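Local coordinates for dTDP Sugar Isomerase (Desulfovibrio desulfuricans subsp. desulfuricans str. G20, PDB 3EJK), which probably catalyses the 3,5-epimerization of dTDP-4-dehydro-6-deoxyglucose to dTDP-4-dehydro-beta-L-rhamnose, the epimerase step on the way to dTDP-L-rhamnose, at residues P19-Q24 with K95-G100. Residues are numbered along the deposited sequence; the frame is centred on the assembly and turned at random.
Sequences PVEGAQ and KSPTSG
Ser96 packs against Glu21 where two surface loops of the chain touch, its OG lying 3.9 Å from Glu21 CB, and the contact as a whole illustrates how one threonine hydroxyl can join two loops without helix or strand. The Ser96 OG stands anti to its own backbone N (chi1 174°), beside the carbonyl carbon and hence on the side where the chain continues; there it accepts the N-H of Thr98 at 3.1 Å from Thr98 N, an ST turn. Ser96 to Ser99 also form a type I beta turn, closed by a bond from Ser99 N to Ser96 O. Pro97, at the second position of that turn, offers its ring to the bent side chain of Glu21, which crosses it at about a right angle: the carboxylate atom Glu21 OE1 comes 3.6 Å from Pro97 CG, a contact without a hydrogen bond. In the cupin-type beta fold to which the family belongs, this turn lies in the hairpin connection between strands 84-90 and 102-108 of one sheet, while Pro19-Gln24 runs into the start of strand 24-31 of the other. Thr98 makes the one hydrogen bond across the contact. Its OG1, held between backbone N and carbonyl carbon (chi1 62°), accepts the N-H of Glu21, with Glu21 N 2.9 Å from Thr98 OG1 and an almost perfectly straight N-H...O angle of 177°. This N-H belongs to the second residue of a type II turn from Val20 to Ala23, so turn meets turn. One carboxylate oxygen, Asp91 OD2, is hydrogen-bonded to both Thr98 OG1 and Ser96 OG, which is consistent with its orienting the threonine hydroxyl as this accepts from the opposing loop. The methyl of Thr98 packs against the carbonyl of the Pro19-Val20 peptide, with Thr98 CG2 3.3 Å from Pro19 O.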
ATOM      1  N   PRO A  19     -11.348  14.794 -17.491  1.00 26.83           N
ATOM      2  CA  PRO A  19     -12.586  15.167 -18.155  1.00 26.02           C
ATOM      3  C   PRO A  19     -13.831  14.810 -17.376  1.00 24.91           C
ATOM      4  O   PRO A  19     -14.938  15.104 -17.815  1.00 24.38           O
ATOM      5  CB  PRO A  19     -12.520  14.405 -19.475  1.00 26.77           C
ATOM      6  CG  PRO A  19     -11.057  14.179 -19.687  1.00 27.74           C
ATOM      7  CD  PRO A  19     -10.547  13.887 -18.321  1.00 27.32           C
ATOM      8  N   VAL A  20     -13.638  14.163 -16.240  1.00 24.27           N
ATOM      9  CA  VAL A  20     -14.757  13.869 -15.330  1.00 23.13           C
ATOM     10  C   VAL A  20     -14.554  14.794 -14.137  1.00 22.88           C
ATOM     11  O   VAL A  20     -13.502  14.781 -13.495  1.00 23.21           O
ATOM     12  CB  VAL A  20     -14.875  12.384 -14.857  1.00 23.79           C
ATOM     13  CG1 VAL A  20     -15.869  12.279 -13.706  1.00 21.89           C
ATOM     14  CG2 VAL A  20     -15.329  11.468 -15.999  1.00 21.96           C
ATOM     15  N   GLU A  21     -15.572  15.611 -13.885  1.00 22.16           N
ATOM     16  CA  GLU A  21     -15.565  16.583 -12.790  0.50 22.36           C
ATOM     17  C   GLU A  21     -15.215  15.944 -11.469  1.00 22.53           C
ATOM     18  O   GLU A  21     -15.823  14.944 -11.068  1.00 22.82           O
ATOM     19  CB  GLU A  21     -16.937  17.262 -12.653  0.50 22.21           C
ATOM     20  CG  GLU A  21     -16.997  18.253 -11.514  0.50 20.90           C
ATOM     21  CD  GLU A  21     -16.176  19.484 -11.810  0.50 23.17           C
ATOM     22  OE1 GLU A  21     -16.508  20.174 -12.793  0.50 26.03           O
ATOM     23  OE2 GLU A  21     -15.215  19.768 -11.070  0.50 25.06           O
ATOM     24  N   GLY A  22     -14.251  16.550 -10.814  1.00 22.26           N
ATOM     25  CA  GLY A  22     -13.786  16.146  -9.496  1.00 21.98           C
ATOM     26  C   GLY A  22     -12.691  15.104  -9.490  1.00 22.29           C
ATOM     27  O   GLY A  22     -12.042  14.864  -8.466  1.00 22.84           O
ATOM     28  N   ALA A  23     -12.527  14.434 -10.621  1.00 21.46           N
ATOM     29  CA  ALA A  23     -11.471  13.419 -10.739  1.00 22.08           C
ATOM     30  C   ALA A  23     -10.156  14.183 -10.909  1.00 22.35           C
ATOM     31  O   ALA A  23     -10.063  15.146 -11.670  1.00 25.36           O
ATOM     32  CB  ALA A  23     -11.722  12.491 -11.885  1.00 21.60           C
ATOM     33  N   GLN A  24      -9.153  13.783 -10.151  1.00 23.08           N
ATOM     34  CA  GLN A  24      -7.864  14.473 -10.185  1.00 23.13           C
ATOM     35  C   GLN A  24      -6.713  13.520 -10.167  1.00 22.88           C
ATOM     36  O   GLN A  24      -6.786  12.427  -9.644  1.00 23.10           O
ATOM     37  CB  GLN A  24      -7.716  15.401  -8.981  1.00 24.47           C
ATOM     38  CG  GLN A  24      -8.784  16.448  -8.821  1.00 24.66           C
ATOM     39  CD  GLN A  24      -8.583  17.239  -7.541  1.00 32.23           C
ATOM     40  OE1 GLN A  24      -7.773  16.869  -6.693  1.00 28.92           O
ATOM     41  NE2 GLN A  24      -9.321  18.325  -7.392  1.00 33.66           N
ATOM     42  N   LYS A  95     -26.577  15.588 -12.671  1.00 24.36           N
ATOM     43  CA  LYS A  95     -26.450  17.052 -12.525  1.00 23.47           C
ATOM     44  C   LYS A  95     -25.023  17.573 -12.638  1.00 22.79           C
ATOM     45  O   LYS A  95     -24.756  18.745 -12.374  1.00 21.94           O
ATOM     46  CB  LYS A  95     -27.094  17.511 -11.225  1.00 23.96           C
ATOM     47  CG  LYS A  95     -28.612  17.373 -11.248  1.00 25.33           C
ATOM     48  CD  LYS A  95     -29.190  17.558  -9.857  1.00 31.87           C
ATOM     49  N   SER A  96     -24.141  16.689 -13.078  1.00 21.79           N
ATOM     50  CA  SER A  96     -22.717  17.011 -13.278  1.00 22.72           C
ATOM     51  C   SER A  96     -22.457  17.767 -14.582  1.00 22.77           C
ATOM     52  O   SER A  96     -23.014  17.457 -15.619  1.00 22.60           O
ATOM     53  CB  SER A  96     -21.849  15.745 -13.273  1.00 22.92           C
ATOM     54  OG  SER A  96     -20.507  16.062 -13.606  1.00 22.52           O
ATOM     55  N   PRO A  97     -21.561  18.749 -14.539  1.00 24.42           N
ATOM     56  CA  PRO A  97     -21.285  19.461 -15.779  1.00 24.21           C
ATOM     57  C   PRO A  97     -20.529  18.597 -16.781  1.00 23.05           C
ATOM     58  O   PRO A  97     -20.338  19.004 -17.912  1.00 23.40           O
ATOM     59  CB  PRO A  97     -20.444  20.651 -15.328  1.00 24.20           C
ATOM     60  CG  PRO A  97     -19.845  20.235 -14.046  1.00 24.39           C
ATOM     61  CD  PRO A  97     -20.791  19.274 -13.401  1.00 24.48           C
ATOM     62  N   THR A  98     -20.122  17.411 -16.357  1.00 21.51           N
ATOM     63  CA  THR A  98     -19.432  16.468 -17.247  1.00 20.13           C
ATOM     64  C   THR A  98     -20.229  15.177 -17.285  1.00 20.27           C
ATOM     65  O   THR A  98     -19.715  14.111 -17.513  1.00 20.42           O
ATOM     66  CB  THR A  98     -17.976  16.157 -16.826  1.00 21.09           C
ATOM     67  OG1 THR A  98     -17.952  15.536 -15.523  1.00 20.51           O
ATOM     68  CG2 THR A  98     -17.113  17.431 -16.825  1.00 19.37           C
ATOM     69  N   SER A  99     -21.516  15.299 -17.059  1.00 21.64           N
ATOM     70  CA  SER A  99     -22.399  14.131 -17.117  1.00 21.82           C
ATOM     71  C   SER A  99     -22.222  13.349 -18.425  1.00 22.77           C
ATOM     72  O   SER A  99     -22.241  13.896 -19.520  1.00 22.88           O
ATOM     73  CB  SER A  99     -23.864  14.553 -16.987  1.00 22.96           C
ATOM     74  OG  SER A  99     -24.719  13.421 -16.935  1.00 24.05           O
ATOM     75  N   GLY A 100     -22.087  12.046 -18.286  1.00 23.27           N
ATOM     76  CA  GLY A 100     -22.007  11.159 -19.441  1.00 22.96           C
ATOM     77  C   GLY A 100     -20.628  10.958 -20.013  1.00 23.79           C
ATOM     78  O   GLY A 100     -20.445  10.134 -20.893  1.00 24.07           O
TER